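PDB 4XLZ: uncharacterized protein from Pyrococcus furiosus, which probably removes an acetyl group from N,N'-diacetylchitobiose, as a metal-binding deacetylase of carbohydrate esterase family 14, and carries cadmium here. Local coordinates for residues Asn196-Ile201 with Glu240-Arg245; Asp30-Ile35 with Lys132-Phe137; Leu20-Glu25 with Phe250-Gly255. One frame throughout, in Å; residues are numbered along the deposited sequence.

Interaction 1. Residues Asn196-Ile201 with Glu240-Arg245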
loop_
_atom_site.group_PDB
_atom_site.type_symbol
_atom_site.label_atom_id
_atom_site.label_comp_id
_atom_site.label_asym_id
_atom_site.label_seq_id
_atom_site.Cartn_x
_atom_site.Cartn_y
_atom_site.Cartn_z
ATOM N N ASN A 196 23.506 25.120 12.721
ATOM C CA ASN A 196 24.766 25.237 13.519
ATOM C C ASN A 196 25.922 25.668 12.660
ATOM O O ASN A 196 27.080 25.731 13.154
ATOM C CB ASN A 196 25.075 24.036 14.395
ATOM C CG ASN A 196 25.028 22.743 13.644
ATOM O OD1 ASN A 196 25.135 22.693 12.446
ATOM N ND2 ASN A 196 24.985 21.677 14.406
ATOM N N TYR A 197 25.670 25.911 11.391
ATOM C CA TYR A 197 26.697 26.471 10.497
ATOM C C TYR A 197 26.003 27.440 9.560
ATOM O O TYR A 197 24.971 27.069 8.881
ATOM C CB TYR A 197 27.363 25.351 9.710
ATOM C CG TYR A 197 28.382 25.886 8.712
ATOM C CD1 TYR A 197 29.506 26.548 9.235
ATOM C CD2 TYR A 197 28.222 25.778 7.302
ATOM C CE1 TYR A 197 30.479 27.086 8.322
ATOM C CE2 TYR A 197 29.169 26.367 6.410
ATOM C CZ TYR A 197 30.270 26.965 6.961
ATOM O OH TYR A 197 31.243 27.435 6.054
ATOM N N ILE A 198 26.490 28.708 9.474
ATOM C CA ILE A 198 25.817 29.693 8.610
ATOM C C ILE A 198 26.826 30.216 7.566
ATOM O O ILE A 198 28.007 30.482 7.917
ATOM C CB ILE A 198 25.423 30.973 9.408
ATOM C CG1 ILE A 198 24.713 30.651 10.670
ATOM C CG2 ILE A 198 24.732 32.018 8.477
ATOM C CD1 ILE A 198 23.380 30.015 10.380
ATOM N N VAL A 199 26.396 30.267 6.312
ATOM C CA VAL A 199 27.252 30.748 5.228
ATOM C C VAL A 199 26.789 32.203 4.960
ATOM O O VAL A 199 25.576 32.475 4.789
ATOM C CB VAL A 199 27.017 29.934 4.001
ATOM C CG1 VAL A 199 27.774 30.513 2.742
ATOM C CG2 VAL A 199 27.503 28.452 4.254
ATOM N N ASP A 200 27.803 33.139 4.944
ATOM C CA ASP A 200 27.415 34.537 4.600
ATOM C C ASP A 200 27.184 34.660 3.111
ATOM O O ASP A 200 28.100 34.314 2.337
ATOM C CB ASP A 200 28.624 35.416 5.050
ATOM C CG ASP A 200 28.367 36.898 4.737
ATOM O OD1 ASP A 200 27.326 37.285 4.266
ATOM O OD2 ASP A 200 29.358 37.665 5.031
ATOM N N ILE A 201 25.981 35.031 2.700
ATOM C CA ILE A 201 25.664 35.199 1.320
ATOM C C ILE A 201 25.323 36.662 0.936
ATOM O O ILE A 201 24.698 36.882 -0.123
ATOM C CB ILE A 201 24.481 34.290 0.795
ATOM C CG1 ILE A 201 23.257 34.560 1.586
ATOM C CG2 ILE A 201 24.926 32.766 0.984
ATOM C CD1 ILE A 201 22.000 34.247 0.776
ATOM N N GLU A 240 21.931 37.107 10.968
ATOM C CA GLU A 240 22.069 37.767 12.311
ATOM C C GLU A 240 22.775 36.862 13.324
ATOM O O GLU A 240 23.539 37.312 14.194
ATOM C CB GLU A 240 20.740 38.213 12.765
ATOM C CG GLU A 240 20.812 39.208 13.916
ATOM C CD GLU A 240 19.469 39.886 14.148
ATOM O OE1 GLU A 240 18.762 39.546 15.108
ATOM O OE2 GLU A 240 19.109 40.733 13.283
ATOM N N LYS A 241 22.694 35.532 13.123
ATOM C CA LYS A 241 23.333 34.577 14.051
ATOM C C LYS A 241 24.866 34.629 13.974
ATOM O O LYS A 241 25.516 34.152 14.879
ATOM C CB LYS A 241 22.852 33.141 13.731
ATOM C CG LYS A 241 21.388 32.974 14.089
ATOM C CD LYS A 241 20.939 31.433 13.791
ATOM C CE LYS A 241 19.374 31.426 13.928
ATOM N NZ LYS A 241 18.780 32.088 15.153
ATOM N N ILE A 242 25.434 35.118 12.881
ATOM C CA ILE A 242 26.878 35.267 12.770
ATOM C C ILE A 242 27.273 36.774 12.489
ATOM O O ILE A 242 28.428 37.057 12.016
ATOM C CB ILE A 242 27.530 34.325 11.700
ATOM C CG1 ILE A 242 26.944 34.565 10.272
ATOM C CG2 ILE A 242 27.412 32.850 12.213
ATOM C CD1 ILE A 242 27.797 33.995 9.100
ATOM N N GLY A 243 26.320 37.634 12.762
ATOM C CA GLY A 243 26.627 39.138 12.590
ATOM C C GLY A 243 26.848 39.634 11.146
ATOM O O GLY A 243 27.608 40.624 10.923
ATOM N N VAL A 244 26.214 38.974 10.145
ATOM C CA VAL A 244 26.214 39.406 8.755
ATOM C C VAL A 244 24.787 39.691 8.330
ATOM O O VAL A 244 23.798 39.349 8.987
ATOM C CB VAL A 244 26.968 38.393 7.773
ATOM C CG1 VAL A 244 28.324 38.023 8.224
ATOM C CG2 VAL A 244 26.039 37.118 7.544
ATOM N N ARG A 245 24.655 40.459 7.233
ATOM C CA ARG A 245 23.319 40.883 6.789
ATOM C C ARG A 245 22.455 39.625 6.352
ATOM O O ARG A 245 21.355 39.549 6.803
ATOM C CB ARG A 245 23.415 41.869 5.614
ATOM C CG ARG A 245 22.129 42.552 5.370
ATOM C CD ARG A 245 22.262 43.537 4.200
ATOM N NE ARG A 245 21.020 44.272 4.074
ATOM C CZ ARG A 245 20.664 45.010 2.962
ATOM N NH1 ARG A 245 19.494 45.672 2.972
ATOM N NH2 ARG A 245 21.395 45.077 1.818
#
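Ile198 and Ile242 lie flank to flank, pointing opposite ways, so that the branches of one lie alongside those of the other. Chi1 of -49° puts CG1 of Ile198 beside the backbone N and leaves CG2 anti to it, where CG2 meets CD1 of Ile242 at 3.7 Å, while CG1 of Ile198 lies 3.8 Å from CG2 of Ile242. Two branched residues suit this place because each offers a broad, stiff flank. Lys241 adds only its CB to the fringe, 4.4 Å from Ile198 CG1, and its amine turns off to a bound hexanediol, with Phe237 in a cation-pi contact. Helix 221-240 ends in a Schellman motif, in which Gly243 takes the positive phi that glycine tolerates well, its N bonds Glu240 O at 3.1 Å, and the chain turns back past the strand. Strand 197-200 pairs with strand 247-250 in a two-stranded antiparallel sheet, entered through a classic beta bulge in which Asn196 and Tyr197 both face Phe250. Two residues beyond Ile198, the carboxylate of Asp200 lies against the isopropyl group of Val244, with OD2 3.4 Å from CG1 and OD1 3.5 Å from CG2. OD1 is also hydrogen-bonded to Thr202 OG1, which steadies the carboxylate. An alanine in place of Asp200 would probably leave the Val244 methyls without this cover and the Thr202 hydroxyl without its partner.

Interaction 2. Residues Asp30-Ile35 with Lys132-Phe137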
loop_
_atom_site.group_PDB
_atom_site.type_symbol
_atom_site.label_atom_id
_atom_site.label_comp_id
_atom_site.label_asym_id
_atom_site.label_seq_id
_atom_site.Cartn_x
_atom_site.Cartn_y
_atom_site.Cartn_z
ATOM N N ASP A 30 36.464 20.447 2.338
ATOM C CA ASP A 30 37.141 19.436 1.516
ATOM C C ASP A 30 36.319 18.875 0.288
ATOM O O ASP A 30 36.806 18.011 -0.456
ATOM C CB ASP A 30 37.648 18.277 2.399
ATOM C CG ASP A 30 38.786 18.722 3.373
ATOM O OD1 ASP A 30 38.689 18.305 4.560
ATOM O OD2 ASP A 30 39.708 19.496 2.954
ATOM N N ALA A 31 35.123 19.423 0.065
ATOM C CA ALA A 31 34.180 18.779 -0.850
ATOM C C ALA A 31 34.639 18.999 -2.281
ATOM O O ALA A 31 35.121 20.132 -2.608
ATOM C CB ALA A 31 32.831 19.398 -0.680
ATOM N N LYS A 32 34.626 17.956 -3.076
ATOM C CA LYS A 32 34.820 17.960 -4.509
ATOM C C LYS A 32 33.493 17.814 -5.305
ATOM O O LYS A 32 33.355 18.318 -6.421
ATOM C CB LYS A 32 35.834 16.903 -4.996
ATOM C CG LYS A 32 37.285 17.212 -4.391
ATOM C CD LYS A 32 38.493 16.988 -5.415
ATOM C CE LYS A 32 39.052 15.540 -5.521
ATOM N NZ LYS A 32 39.312 14.944 -4.149
ATOM N N LYS A 33 32.518 17.053 -4.700
ATOM C CA LYS A 33 31.289 16.771 -5.453
ATOM C C LYS A 33 30.216 16.721 -4.326
ATOM O O LYS A 33 30.420 15.963 -3.358
ATOM C CB LYS A 33 31.384 15.457 -6.208
ATOM C CG LYS A 33 30.055 15.164 -6.928
ATOM C CD LYS A 33 29.880 13.795 -7.618
ATOM C CE LYS A 33 30.973 13.595 -8.712
ATOM N NZ LYS A 33 30.854 12.224 -9.317
ATOM N N VAL A 34 29.136 17.459 -4.530
ATOM C CA VAL A 34 27.993 17.382 -3.545
ATOM C C VAL A 34 26.761 17.193 -4.365
ATOM O O VAL A 34 26.595 17.593 -5.514
ATOM C CB VAL A 34 27.910 18.616 -2.641
ATOM C CG1 VAL A 34 29.261 18.766 -1.885
ATOM C CG2 VAL A 34 27.587 19.894 -3.476
ATOM N N ILE A 35 25.757 16.534 -3.666
ATOM C CA ILE A 35 24.416 16.427 -4.232
ATOM C C ILE A 35 23.465 17.246 -3.364
ATOM O O ILE A 35 23.481 17.118 -2.115
ATOM C CB ILE A 35 23.957 14.947 -4.241
ATOM C CG1 ILE A 35 24.768 14.229 -5.366
ATOM C CG2 ILE A 35 22.497 14.926 -4.620
ATOM C CD1 ILE A 35 24.350 12.783 -5.504
ATOM N N LYS A 132 29.076 8.961 -6.033
ATOM C CA LYS A 132 30.025 8.966 -4.914
ATOM C C LYS A 132 30.262 10.370 -4.342
ATOM O O LYS A 132 31.429 10.884 -4.306
ATOM C CB LYS A 132 31.373 8.346 -5.417
ATOM C CG LYS A 132 31.148 6.883 -5.696
ATOM C CD LYS A 132 32.494 6.186 -6.120
ATOM C CE LYS A 132 32.539 4.603 -5.936
ATOM N NZ LYS A 132 32.268 3.959 -4.468
ATOM N N PRO A 133 29.218 11.118 -4.013
ATOM C CA PRO A 133 29.421 12.483 -3.549
ATOM C C PRO A 133 30.061 12.523 -2.182
ATOM O O PRO A 133 29.841 11.688 -1.233
ATOM C CB PRO A 133 27.972 13.051 -3.464
ATOM C CG PRO A 133 27.138 11.753 -3.082
ATOM C CD PRO A 133 27.775 10.757 -4.088
ATOM N N ASP A 134 30.821 13.614 -1.946
ATOM C CA ASP A 134 31.381 13.820 -0.603
ATOM C C ASP A 134 30.338 14.311 0.396
ATOM O O ASP A 134 30.435 14.020 1.586
ATOM C CB ASP A 134 32.599 14.931 -0.604
ATOM C CG ASP A 134 33.602 14.561 -1.638
ATOM O OD1 ASP A 134 33.679 15.192 -2.676
ATOM O OD2 ASP A 134 34.240 13.475 -1.435
ATOM N N GLY A 135 29.418 15.132 -0.132
ATOM C CA GLY A 135 28.364 15.763 0.756
ATOM C C GLY A 135 27.039 15.629 0.056
ATOM O O GLY A 135 26.904 15.599 -1.153
ATOM N N VAL A 136 26.044 15.523 0.984
ATOM C CA VAL A 136 24.605 15.587 0.557
ATOM C C VAL A 136 23.850 16.638 1.373
ATOM O O VAL A 136 24.034 16.643 2.617
ATOM C CB VAL A 136 23.975 14.134 0.734
ATOM C CG1 VAL A 136 22.447 14.220 0.401
ATOM C CG2 VAL A 136 24.550 13.185 -0.223
ATOM N N PHE A 137 23.117 17.469 0.648
ATOM C CA PHE A 137 22.275 18.483 1.278
ATOM C C PHE A 137 20.792 18.082 1.054
ATOM O O PHE A 137 20.419 17.629 -0.029
ATOM C CB PHE A 137 22.471 19.846 0.589
ATOM C CG PHE A 137 23.854 20.456 0.819
ATOM C CD1 PHE A 137 24.910 20.051 0.035
ATOM C CD2 PHE A 137 24.034 21.440 1.786
ATOM C CE1 PHE A 137 26.237 20.619 0.279
ATOM C CE2 PHE A 137 25.305 21.999 2.032
ATOM C CZ PHE A 137 26.423 21.602 1.251
#
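Asp134 carries its CG anti to its own carbonyl carbon and beside its backbone N (chi1 -52°), which sets OD1 against the backbone at Lys32 and Lys33. Phe137 has the same kind of first torsion (chi1 -68°), and CE1, at the edge of its ring, lies 3.9 Å from Val34 CB. OD1 of Asp134 is gripped by two amides: Lys32 N at 2.9 Å, from above the carboxylate plane, and Lys33 N at 3.0 Å, nearly along the C-O direction. These N-H groups are likely to favour the charged carboxylate. Segment 132-137 returns the bond, since Asp134 N reaches Lys33 O at 2.8 Å, and Gly135 N adds a weak one to the same oxygen. Beyond this point the two segments pair as neighbouring parallel strands, 33-38 and 135-139, in the centre of the Rossmann-like sheet expected of GlcNAc-PI de-N-acetylases. Ile35 straddles Val136 of the neighbouring strand, its N bonded to Gly135 O (2.9 Å) and its O to Phe137 N (2.8 Å), the usual parallel pattern. The metal ligands His40 and Asp43 follow soon after strand 33-38, past the far end from this contact. Glycine suits position 135, because a CB there would press on Val34 CG1. On the face that bears Ile35 and Val136, the ring of Pro133 packs across Ile35, CG to CD1 at 3.8 Å, contributing apolar bulk where the residue has no N-H to satisfy. Phe137 also meets Phe28 edge-to-face, and its ring packs on helix 43-57 through Met48 and Leu55.

Interaction 3. Residues Leu20-Glu25 with Phe250-Gly255; sequences LEFNLE and FRVMPG
Pro254 pushes its ring against the flat face of Phe22, where CD sits 3.8 Å from the ring centroid, 17° off the normal, in a CH-pi contact. Phe22 reaches it because CG is anti to the backbone N (chi1 -178°), extending the ring toward residues 250-255. Proline suits this spot as a compact, rigid bump with polarised C-H groups beside its nitrogen. A second side of the same bump is taken by Leu20, whose CD1 lies 3.8 Å from Pro254 CB, so the pyrrolidine ring sits in the corner made by a leucine branch and an aromatic face. The two loops, one following helix 8-19 and the other following strand 247-250, run nearly antiparallel without a hydrogen bond across them; packing of side chains on one another and on the backbone makes the match. Further along, the Phe22 ring turns its edge to Val252 O, 3.4 Å from CZ; separately, CE1 lies 4.1 Å from Val252 CG1. Leu24 lies alongside Val252, pointing the other way, CD2 to CB at 4.1 Å, giving the valine a second apolar neighbour. Leu16 of helix 8-19 packs on both Phe22 and Pro254, while Leu20 also touches Thr226 of a third subunit.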
loop_
_atom_site.group_PDB
_atom_site.type_symbol
_atom_site.label_atom_id
_atom_site.label_comp_id
_atom_site.label_asym_id
_atom_site.label_seq_id
_atom_site.Cartn_x
_atom_site.Cartn_y
_atom_site.Cartn_z
ATOM N N LEU A 20 34.687 11.597 17.577
ATOM C CA LEU A 20 33.879 11.831 16.320
ATOM C C LEU A 20 34.575 12.847 15.401
ATOM O O LEU A 20 34.165 13.028 14.243
ATOM C CB LEU A 20 32.448 12.251 16.732
ATOM C CG LEU A 20 31.662 11.222 17.491
ATOM C CD1 LEU A 20 30.322 11.805 17.899
ATOM C CD2 LEU A 20 31.530 9.874 16.718
ATOM N N GLU A 21 35.563 13.544 15.926
ATOM C CA GLU A 21 36.367 14.567 15.208
ATOM C C GLU A 21 35.448 15.556 14.555
ATOM O O GLU A 21 35.619 15.937 13.335
ATOM C CB GLU A 21 37.290 13.879 14.153
ATOM C CG GLU A 21 38.209 12.863 14.893
ATOM C CD GLU A 21 39.154 12.043 13.960
ATOM O OE1 GLU A 21 39.370 10.856 14.221
ATOM O OE2 GLU A 21 39.707 12.599 13.013
ATOM N N PHE A 22 34.441 15.988 15.339
ATOM C CA PHE A 22 33.413 16.843 14.770
ATOM C C PHE A 22 33.842 18.314 14.863
ATOM O O PHE A 22 34.169 18.793 15.888
ATOM C CB PHE A 22 32.091 16.603 15.514
ATOM C CG PHE A 22 30.955 17.403 14.976
ATOM C CD1 PHE A 22 30.491 17.106 13.708
ATOM C CD2 PHE A 22 30.457 18.410 15.749
ATOM C CE1 PHE A 22 29.364 17.881 13.211
ATOM C CE2 PHE A 22 29.330 19.241 15.269
ATOM C CZ PHE A 22 28.867 18.884 13.971
ATOM N N ASN A 23 33.735 19.005 13.762
ATOM C CA ASN A 23 34.088 20.389 13.728
ATOM C C ASN A 23 33.102 21.135 12.830
ATOM O O ASN A 23 32.745 20.644 11.756
ATOM C CB ASN A 23 35.553 20.470 13.192
ATOM C CG ASN A 23 36.041 21.820 13.119
ATOM O OD1 ASN A 23 36.215 22.487 14.142
ATOM N ND2 ASN A 23 36.281 22.276 11.902
ATOM N N LEU A 24 32.669 22.320 13.258
ATOM C CA LEU A 24 31.766 23.182 12.452
ATOM C C LEU A 24 32.564 24.369 11.941
ATOM O O LEU A 24 32.001 25.351 11.487
ATOM C CB LEU A 24 30.610 23.678 13.306
ATOM C CG LEU A 24 29.607 22.568 13.766
ATOM C CD1 LEU A 24 28.830 22.976 15.055
ATOM C CD2 LEU A 24 28.657 22.266 12.718
ATOM N N GLU A 25 33.865 24.257 11.915
ATOM C CA GLU A 25 34.630 25.415 11.468
ATOM C C GLU A 25 34.403 25.607 9.975
ATOM O O GLU A 25 33.996 26.680 9.548
ATOM C CB GLU A 25 36.140 25.250 11.810
ATOM C CG GLU A 25 36.788 26.510 12.345
ATOM C CD GLU A 25 36.350 26.756 13.779
ATOM O OE1 GLU A 25 36.545 25.833 14.627
ATOM O OE2 GLU A 25 35.799 27.858 14.047
ATOM N N PHE A 250 22.546 25.914 7.930
ATOM C CA PHE A 250 22.606 24.437 7.720
ATOM C C PHE A 250 22.761 23.856 9.098
ATOM O O PHE A 250 23.426 24.350 10.018
ATOM C CB PHE A 250 23.843 24.081 6.894
ATOM C CG PHE A 250 23.787 24.662 5.539
ATOM C CD1 PHE A 250 23.104 24.056 4.472
ATOM C CD2 PHE A 250 24.446 25.931 5.285
ATOM C CE1 PHE A 250 22.962 24.652 3.227
ATOM C CE2 PHE A 250 24.281 26.522 4.031
ATOM C CZ PHE A 250 23.580 25.900 2.959
ATOM N N ARG A 251 22.184 22.628 9.232
ATOM C CA ARG A 251 22.455 21.853 10.412
ATOM C C ARG A 251 23.282 20.632 10.011
ATOM O O ARG A 251 22.979 19.895 9.111
ATOM C CB ARG A 251 21.151 21.335 11.098
ATOM C CG ARG A 251 21.472 20.604 12.394
ATOM C CD ARG A 251 20.211 20.260 13.150
ATOM N NE ARG A 251 20.581 19.577 14.405
ATOM C CZ ARG A 251 21.006 20.216 15.483
ATOM N NH1 ARG A 251 21.080 21.570 15.499
ATOM N NH2 ARG A 251 21.298 19.470 16.602
ATOM N N VAL A 252 24.419 20.556 10.708
ATOM C CA VAL A 252 25.370 19.450 10.481
ATOM C C VAL A 252 25.617 18.753 11.781
ATOM O O VAL A 252 25.731 19.409 12.845
ATOM C CB VAL A 252 26.743 19.952 9.866
ATOM C CG1 VAL A 252 27.713 18.798 9.618
ATOM C CG2 VAL A 252 26.523 20.788 8.562
HETATM N N MSE A 253 25.622 17.413 11.797
HETATM C CA MSE A 253 25.874 16.682 13.031
HETATM C C MSE A 253 26.727 15.438 12.643
HETATM O O MSE A 253 26.761 14.997 11.490
HETATM C CB MSE A 253 24.558 16.056 13.600
HETATM C CG MSE A 253 23.465 17.110 13.929
HETATM SE SE MSE A 253 22.027 16.360 14.945
HETATM C CE MSE A 253 21.331 15.211 13.430
ATOM N N PRO A 254 27.425 14.866 13.612
ATOM C CA PRO A 254 28.139 13.631 13.378
ATOM C C PRO A 254 27.072 12.586 12.948
ATOM O O PRO A 254 25.896 12.605 13.456
ATOM C CB PRO A 254 28.601 13.202 14.825
ATOM C CG PRO A 254 28.699 14.474 15.606
ATOM C CD PRO A 254 27.507 15.313 15.020
ATOM N N GLY A 255 27.481 11.620 12.151
ATOM C CA GLY A 255 26.519 10.521 11.681
ATOM C C GLY A 255 25.893 9.880 12.866
ATOM O O GLY A 255 24.671 9.523 12.845
#

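Interaction 2 is the buried one, part of the central parallel sheet, and it is held mainly by hydrogen bonds, both between backbones and from amides to a carboxylate. Interactions 1, at the surface, and 3, partly buried between two loops, have none across their segments and rely on van der Waals packing, largely apolar, though in interaction 1 a carboxylate lies against a valine. These two share the short antiparallel sheet: residues 196-201 lie on one of its strands, and 250-255 lead out of the other. There Asn196 N meets Phe250 O at 2.8 Å, and Asn196 OD1 meets Val252 N. Interaction 3 also reaches interaction 2, through Phe250 packing on Phe137, whereas interactions 1 and 2 do not touch.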